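Local coordinates for protein possible thiamine biosynthesis enzyme (Candida albicans, PDB 2X7Q) that is of unknown function but has a periplasmic binding protein fold of the SsuA/TauA family and may bind a small solute linked to thiamine biosynthesis, at residues L99-V112 / S171-Y185. The protein carries 1 engineered substitution. Numbering follows the deposited sequence.
With GOL (glycerol), chain B.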
loop_
_atom_site.group_PDB
_atom_site.type_symbol
_atom_site.label_atom_id
_atom_site.label_comp_id
_atom_site.label_asym_id
_atom_site.label_seq_id
_atom_site.Cartn_x
_atom_site.Cartn_y
_atom_site.Cartn_z
ATOM N N LEU A 99 6.721 4.101 -3.310
ATOM C CA LEU A 99 6.622 2.749 -3.852
ATOM C C LEU A 99 7.112 2.700 -5.300
ATOM O O LEU A 99 6.766 3.563 -6.107
ATOM C CB LEU A 99 5.178 2.246 -3.776
ATOM C CG LEU A 99 4.970 0.732 -3.876
ATOM C CD1 LEU A 99 5.421 0.059 -2.596
ATOM C CD2 LEU A 99 3.514 0.394 -4.170
ATOM N N LEU A 100 7.918 1.693 -5.625
ATOM C CA LEU A 100 8.437 1.536 -6.981
ATOM C C LEU A 100 7.606 0.546 -7.791
ATOM O O LEU A 100 7.680 -0.666 -7.573
ATOM C CB LEU A 100 9.903 1.097 -6.953
ATOM C CG LEU A 100 10.577 0.880 -8.310
ATOM C CD1 LEU A 100 10.482 2.134 -9.166
ATOM C CD2 LEU A 100 12.028 0.459 -8.133
ATOM N N TRP A 101 6.818 1.071 -8.724
ATOM C CA TRP A 101 5.978 0.241 -9.580
ATOM C C TRP A 101 6.713 -0.171 -10.851
ATOM O O TRP A 101 7.361 0.650 -11.496
ATOM C CB TRP A 101 4.685 0.974 -9.939
ATOM C CG TRP A 101 3.709 1.053 -8.805
ATOM C CD1 TRP A 101 3.630 2.029 -7.855
ATOM C CD2 TRP A 101 2.667 0.118 -8.503
ATOM N NE1 TRP A 101 2.604 1.759 -6.981
ATOM C CE2 TRP A 101 1.997 0.585 -7.358
ATOM C CE3 TRP A 101 2.235 -1.076 -9.093
ATOM C CZ2 TRP A 101 0.921 -0.089 -6.790
ATOM C CZ3 TRP A 101 1.166 -1.748 -8.528
ATOM C CH2 TRP A 101 0.521 -1.254 -7.390
ATOM N N ALA A 102 6.606 -1.447 -11.205
ATOM C CA ALA A 102 7.253 -1.965 -12.403
ATOM C C ALA A 102 6.214 -2.361 -13.451
ATOM O O ALA A 102 5.243 -3.063 -13.149
ATOM C CB ALA A 102 8.139 -3.151 -12.054
ATOM N N VAL A 103 6.428 -1.914 -14.685
ATOM C CA VAL A 103 5.529 -2.237 -15.784
ATOM C C VAL A 103 6.031 -3.478 -16.513
ATOM O O VAL A 103 7.157 -3.501 -17.011
ATOM C CB VAL A 103 5.418 -1.068 -16.775
ATOM C CG1 VAL A 103 4.408 -1.389 -17.864
ATOM C CG2 VAL A 103 5.027 0.209 -16.043
ATOM N N SER A 104 5.194 -4.510 -16.575
ATOM C CA SER A 104 5.608 -5.783 -17.154
ATOM C C SER A 104 4.774 -6.175 -18.369
ATOM O O SER A 104 3.639 -5.725 -18.529
ATOM C CB SER A 104 5.533 -6.895 -16.105
ATOM O OG SER A 104 6.295 -6.572 -14.957
ATOM N N THR A 105 5.354 -7.016 -19.220
ATOM C CA THR A 105 4.642 -7.580 -20.358
ATOM C C THR A 105 5.102 -9.016 -20.576
ATOM O O THR A 105 5.965 -9.514 -19.853
ATOM C CB THR A 105 4.872 -6.758 -21.641
ATOM O OG1 THR A 105 4.024 -7.248 -22.689
ATOM C CG2 THR A 105 6.324 -6.845 -22.085
ATOM N N GLY A 106 4.522 -9.679 -21.572
ATOM C CA GLY A 106 4.873 -11.054 -21.876
ATOM C C GLY A 106 6.347 -11.231 -22.183
ATOM O O GLY A 106 7.049 -10.262 -22.467
ATOM N N SER A 107 6.817 -12.473 -22.127
ATOM C CA SER A 107 8.215 -12.780 -22.400
ATOM C C SER A 107 8.555 -12.557 -23.870
ATOM O O SER A 107 9.631 -12.058 -24.199
ATOM C CB SER A 107 8.534 -14.220 -22.001
ATOM O OG SER A 107 7.743 -15.142 -22.724
ATOM N N ASN A 108 7.629 -12.930 -24.749
ATOM C CA ASN A 108 7.818 -12.760 -26.185
ATOM C C ASN A 108 6.692 -11.947 -26.814
ATOM O O ASN A 108 5.750 -12.508 -27.377
ATOM C CB ASN A 108 7.926 -14.119 -26.877
ATOM C CG ASN A 108 8.232 -13.993 -28.359
ATOM O OD1 ASN A 108 9.292 -13.502 -28.745
ATOM N ND2 ASN A 108 7.305 -14.447 -29.197
ATOM N N ARG A 109 6.795 -10.625 -26.719
ATOM C CA ARG A 109 5.778 -9.739 -27.274
ATOM C C ARG A 109 6.393 -8.709 -28.219
ATOM O O ARG A 109 6.853 -7.655 -27.781
ATOM C CB ARG A 109 5.022 -9.026 -26.152
ATOM C CG ARG A 109 4.262 -9.950 -25.221
ATOM C CD ARG A 109 3.094 -10.614 -25.926
ATOM N NE ARG A 109 2.163 -9.633 -26.474
ATOM C CZ ARG A 109 1.176 -9.071 -25.782
ATOM N NH1 ARG A 109 0.989 -9.390 -24.511
ATOM N NH2 ARG A 109 0.378 -8.185 -26.361
ATOM N N ASP A 110 6.401 -9.016 -29.512
ATOM C CA ASP A 110 6.949 -8.101 -30.507
ATOM C C ASP A 110 6.123 -6.822 -30.600
ATOM O O ASP A 110 6.612 -5.788 -31.054
ATOM C CB ASP A 110 7.015 -8.774 -31.880
ATOM C CG ASP A 110 8.104 -9.823 -31.965
ATOM O OD1 ASP A 110 8.821 -10.023 -30.962
ATOM O OD2 ASP A 110 8.245 -10.444 -33.038
ATOM N N ASP A 111 4.871 -6.897 -30.166
ATOM C CA ASP A 111 3.954 -5.768 -30.269
ATOM C C ASP A 111 4.069 -4.800 -29.094
ATOM O O ASP A 111 3.555 -3.683 -29.151
ATOM C CB ASP A 111 2.512 -6.263 -30.406
ATOM C CG ASP A 111 2.074 -7.128 -29.238
ATOM O OD1 ASP A 111 2.941 -7.769 -28.604
ATOM O OD2 ASP A 111 0.857 -7.175 -28.962
ATOM N N VAL A 112 4.750 -5.225 -28.034
ATOM C CA VAL A 112 4.903 -4.390 -26.847
ATOM C C VAL A 112 6.357 -4.313 -26.394
ATOM O O VAL A 112 6.890 -5.265 -25.824
ATOM C CB VAL A 112 4.036 -4.904 -25.681
ATOM C CG1 VAL A 112 4.215 -4.018 -24.456
ATOM C CG2 VAL A 112 2.573 -4.962 -26.094
ATOM N N SER A 171 -3.629 -9.211 -22.277
ATOM C CA SER A 171 -3.305 -7.834 -21.922
ATOM C C SER A 171 -1.962 -7.437 -22.525
ATOM O O SER A 171 -1.147 -8.295 -22.866
ATOM C CB SER A 171 -3.269 -7.661 -20.402
ATOM O OG SER A 171 -4.536 -7.926 -19.825
ATOM N N ASP A 172 -1.736 -6.135 -22.663
ATOM C CA ASP A 172 -0.471 -5.639 -23.185
ATOM C C ASP A 172 0.554 -5.475 -22.069
ATOM O O ASP A 172 1.748 -5.704 -22.269
ATOM C CB ASP A 172 -0.670 -4.312 -23.923
ATOM C CG ASP A 172 -1.409 -4.477 -25.235
ATOM O OD1 ASP A 172 -1.458 -5.610 -25.753
ATOM O OD2 ASP A 172 -1.940 -3.471 -25.749
ATOM N N ALA A 173 0.078 -5.087 -20.890
ATOM C CA ALA A 173 0.957 -4.882 -19.744
ATOM C C ALA A 173 0.178 -4.712 -18.443
ATOM O O ALA A 173 -1.019 -4.424 -18.454
ATOM C CB ALA A 173 1.858 -3.680 -19.975
ATOM N N PHE A 174 0.873 -4.900 -17.325
ATOM C CA PHE A 174 0.300 -4.678 -16.004
ATOM C C PHE A 174 1.359 -4.053 -15.103
ATOM O O PHE A 174 2.547 -4.083 -15.421
ATOM C CB PHE A 174 -0.209 -5.992 -15.405
ATOM C CG PHE A 174 0.884 -6.958 -15.037
ATOM C CD1 PHE A 174 1.388 -7.846 -15.974
ATOM C CD2 PHE A 174 1.401 -6.985 -13.752
ATOM C CE1 PHE A 174 2.390 -8.738 -15.638
ATOM C CE2 PHE A 174 2.401 -7.873 -13.410
ATOM C CZ PHE A 174 2.897 -8.749 -14.353
HETATM N N MSE A 175 0.932 -3.486 -13.981
HETATM C CA MSE A 175 1.864 -2.841 -13.065
HETATM C C MSE A 175 1.847 -3.518 -11.695
HETATM O O MSE A 175 0.782 -3.791 -11.134
HETATM C CB MSE A 175 1.541 -1.352 -12.934
HETATM C CG MSE A 175 1.560 -0.603 -14.248
HETATM SE SE MSE A 175 1.127 1.279 -14.064
HETATM C CE MSE A 175 2.509 1.781 -12.799
ATOM N N TRP A 176 3.033 -3.787 -11.161
ATOM C CA TRP A 176 3.155 -4.473 -9.881
ATOM C C TRP A 176 4.437 -4.039 -9.183
ATOM O O TRP A 176 5.383 -3.590 -9.831
ATOM C CB TRP A 176 3.150 -5.987 -10.098
ATOM C CG TRP A 176 2.529 -6.759 -8.975
ATOM C CD1 TRP A 176 3.175 -7.505 -8.035
ATOM C CD2 TRP A 176 1.128 -6.859 -8.675
ATOM N NE1 TRP A 176 2.266 -8.067 -7.170
ATOM C CE2 TRP A 176 1.008 -7.685 -7.540
ATOM C CE3 TRP A 176 -0.026 -6.331 -9.258
ATOM C CZ2 TRP A 176 -0.231 -7.994 -6.976
ATOM C CZ3 TRP A 176 -1.253 -6.640 -8.694
ATOM C CH2 TRP A 176 -1.345 -7.463 -7.566
ATOM N N GLU A 177 4.466 -4.167 -7.860
ATOM C CA GLU A 177 5.639 -3.774 -7.088
ATOM C C GLU A 177 6.892 -4.436 -7.657
ATOM O O GLU A 177 6.893 -5.631 -7.951
ATOM C CB GLU A 177 5.453 -4.126 -5.610
ATOM C CG GLU A 177 6.477 -3.488 -4.683
ATOM C CD GLU A 177 7.811 -4.208 -4.706
ATOM O OE1 GLU A 177 7.829 -5.436 -4.475
ATOM O OE2 GLU A 177 8.840 -3.546 -4.957
ATOM N N TYR A 178 7.951 -3.649 -7.817
ATOM C CA TYR A 178 9.167 -4.109 -8.486
ATOM C C TYR A 178 9.763 -5.383 -7.895
ATOM O O TYR A 178 9.848 -6.404 -8.575
ATOM C CB TYR A 178 10.228 -3.004 -8.506
ATOM C CG TYR A 178 11.571 -3.467 -9.024
ATOM C CD1 TYR A 178 11.757 -3.752 -10.372
ATOM C CD2 TYR A 178 12.655 -3.617 -8.168
ATOM C CE1 TYR A 178 12.980 -4.177 -10.851
ATOM C CE2 TYR A 178 13.883 -4.042 -8.639
ATOM C CZ TYR A 178 14.039 -4.322 -9.981
ATOM O OH TYR A 178 15.261 -4.747 -10.458
ATOM N N PHE A 179 10.191 -5.317 -6.639
ATOM C CA PHE A 179 10.884 -6.441 -6.013
ATOM C C PHE A 179 10.027 -7.699 -5.946
ATOM O O PHE A 179 10.548 -8.805 -5.818
ATOM C CB PHE A 179 11.399 -6.062 -4.624
ATOM C CG PHE A 179 12.529 -5.073 -4.649
ATOM C CD1 PHE A 179 13.828 -5.492 -4.877
ATOM C CD2 PHE A 179 12.291 -3.723 -4.450
ATOM C CE1 PHE A 179 14.869 -4.584 -4.905
ATOM C CE2 PHE A 179 13.326 -2.808 -4.476
ATOM C CZ PHE A 179 14.618 -3.239 -4.703
ATOM N N THR A 180 8.714 -7.526 -6.034
ATOM C CA THR A 180 7.797 -8.657 -6.051
ATOM C C THR A 180 7.764 -9.281 -7.444
ATOM O O THR A 180 7.501 -10.473 -7.598
ATOM C CB THR A 180 6.371 -8.232 -5.637
ATOM O OG1 THR A 180 6.403 -7.660 -4.324
ATOM C CG2 THR A 180 5.432 -9.427 -5.640
ATOM N N SER A 181 8.044 -8.462 -8.452
ATOM C CA SER A 181 8.028 -8.903 -9.842
ATOM C C SER A 181 9.417 -9.317 -10.313
ATOM O O SER A 181 9.562 -9.976 -11.342
ATOM C CB SER A 181 7.503 -7.783 -10.744
ATOM O OG SER A 181 6.237 -7.315 -10.314
ATOM N N LYS A 182 10.435 -8.926 -9.554
ATOM C CA LYS A 182 11.818 -9.163 -9.948
ATOM C C LYS A 182 12.101 -10.642 -10.182
ATOM O O LYS A 182 12.811 -11.002 -11.119
ATOM C CB LYS A 182 12.778 -8.592 -8.902
ATOM C CG LYS A 182 14.234 -8.589 -9.334
ATOM C CD LYS A 182 15.110 -7.876 -8.319
ATOM C CE LYS A 182 16.529 -7.713 -8.833
ATOM N NZ LYS A 182 17.179 -9.018 -9.118
ATOM N N LYS A 183 11.540 -11.494 -9.328
ATOM C CA LYS A 183 11.712 -12.936 -9.460
ATOM C C LYS A 183 11.343 -13.418 -10.859
ATOM O O LYS A 183 12.012 -14.283 -11.423
ATOM C CB LYS A 183 10.865 -13.679 -8.424
ATOM C CG LYS A 183 10.764 -15.179 -8.679
ATOM C CD LYS A 183 9.786 -15.841 -7.717
ATOM C CE LYS A 183 9.611 -17.320 -8.019
ATOM N NZ LYS A 183 8.675 -17.983 -7.074
ATOM N N TYR A 184 10.279 -12.852 -11.418
ATOM C CA TYR A 184 9.762 -13.308 -12.703
ATOM C C TYR A 184 10.435 -12.623 -13.889
ATOM O O TYR A 184 10.221 -13.008 -15.036
ATOM C CB TYR A 184 8.239 -13.151 -12.756
ATOM C CG TYR A 184 7.531 -13.964 -11.697
ATOM C CD1 TYR A 184 7.235 -15.305 -11.906
ATOM C CD2 TYR A 184 7.178 -13.396 -10.480
ATOM C CE1 TYR A 184 6.594 -16.052 -10.934
ATOM C CE2 TYR A 184 6.536 -14.134 -9.504
ATOM C CZ TYR A 184 6.246 -15.462 -9.736
ATOM O OH TYR A 184 5.609 -16.204 -8.770
ATOM N N TYR A 185 11.251 -11.612 -13.611
ATOM C CA TYR A 185 12.099 -11.027 -14.641
ATOM C C TYR A 185 13.325 -11.911 -14.830
ATOM O O TYR A 185 13.784 -12.130 -15.951
ATOM C CB TYR A 185 12.550 -9.620 -14.254
ATOM C CG TYR A 185 11.456 -8.577 -14.241
ATOM C CD1 TYR A 185 10.483 -8.544 -15.232
ATOM C CD2 TYR A 185 11.415 -7.606 -13.249
ATOM C CE1 TYR A 185 9.490 -7.581 -15.224
ATOM C CE2 TYR A 185 10.428 -6.642 -13.233
ATOM C CZ TYR A 185 9.469 -6.633 -14.222
ATOM O OH TYR A 185 8.486 -5.671 -14.208
HETATM C C1 GOL B . 9.887 -0.627 -3.069
HETATM O O1 GOL B . 9.149 -0.529 -4.286
HETATM C C2 GOL B . 10.394 0.766 -2.696
HETATM O O2 GOL B . 11.131 0.672 -1.479
HETATM C C3 GOL B . 11.303 1.294 -3.815
HETATM O O3 GOL B . 11.759 2.599 -3.466
HETATM O O HOH W 1 5.136 -5.792 -12.647
HETATM O O HOH W 2 -0.551 -4.840 -28.319
#
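Ser104 and Phe174 form one rung of an antiparallel ladder between strands 100-106 and 173-177, exchanging two backbone hydrogen bonds as Ala102 and Trp176 also do; Tyr178 N extends the ladder into the helix by bonding to Leu100 O. Among side-chain bonds, Ser104 OG and Tyr185 OH share a very short one of 2.5 Å, the serine oxygen coming in at the ring edge, near its plane. A water joins Ser104 OG, Ala102 O and Ser181 OG, tying the strand to the helix. A chi1 of -173° swings Thr105 OG1 away from its own nitrogen to donate to Asp172 O (2.8 Å). Charge gathers beyond in a salt-bridge network: Arg109 grips Asp111 side-on, sends NH1 in plane to Ser171 O (2.9 Å) and forms a bent salt bridge from NH2 to Asp172 OD1 (3.2 Å, 137°). NH1 also reaches Val162 O, and Asp172 pairs with Arg120. Both sheet faces are packed: Ser104 CB makes a CH-pi contact over the Phe174 ring face, whereas Val103 CG2 meets Met175 CG (4.0 Å) and the selenomethionine methyl CE touches Trp101 CB. In one lobe of the binding-protein fold, 173-177 is central in a five-stranded mixed sheet and 100-106 separates it from edge strand 190-197; helix 129-141 packs against Val103 and Met175, helix 155-162 against Phe174.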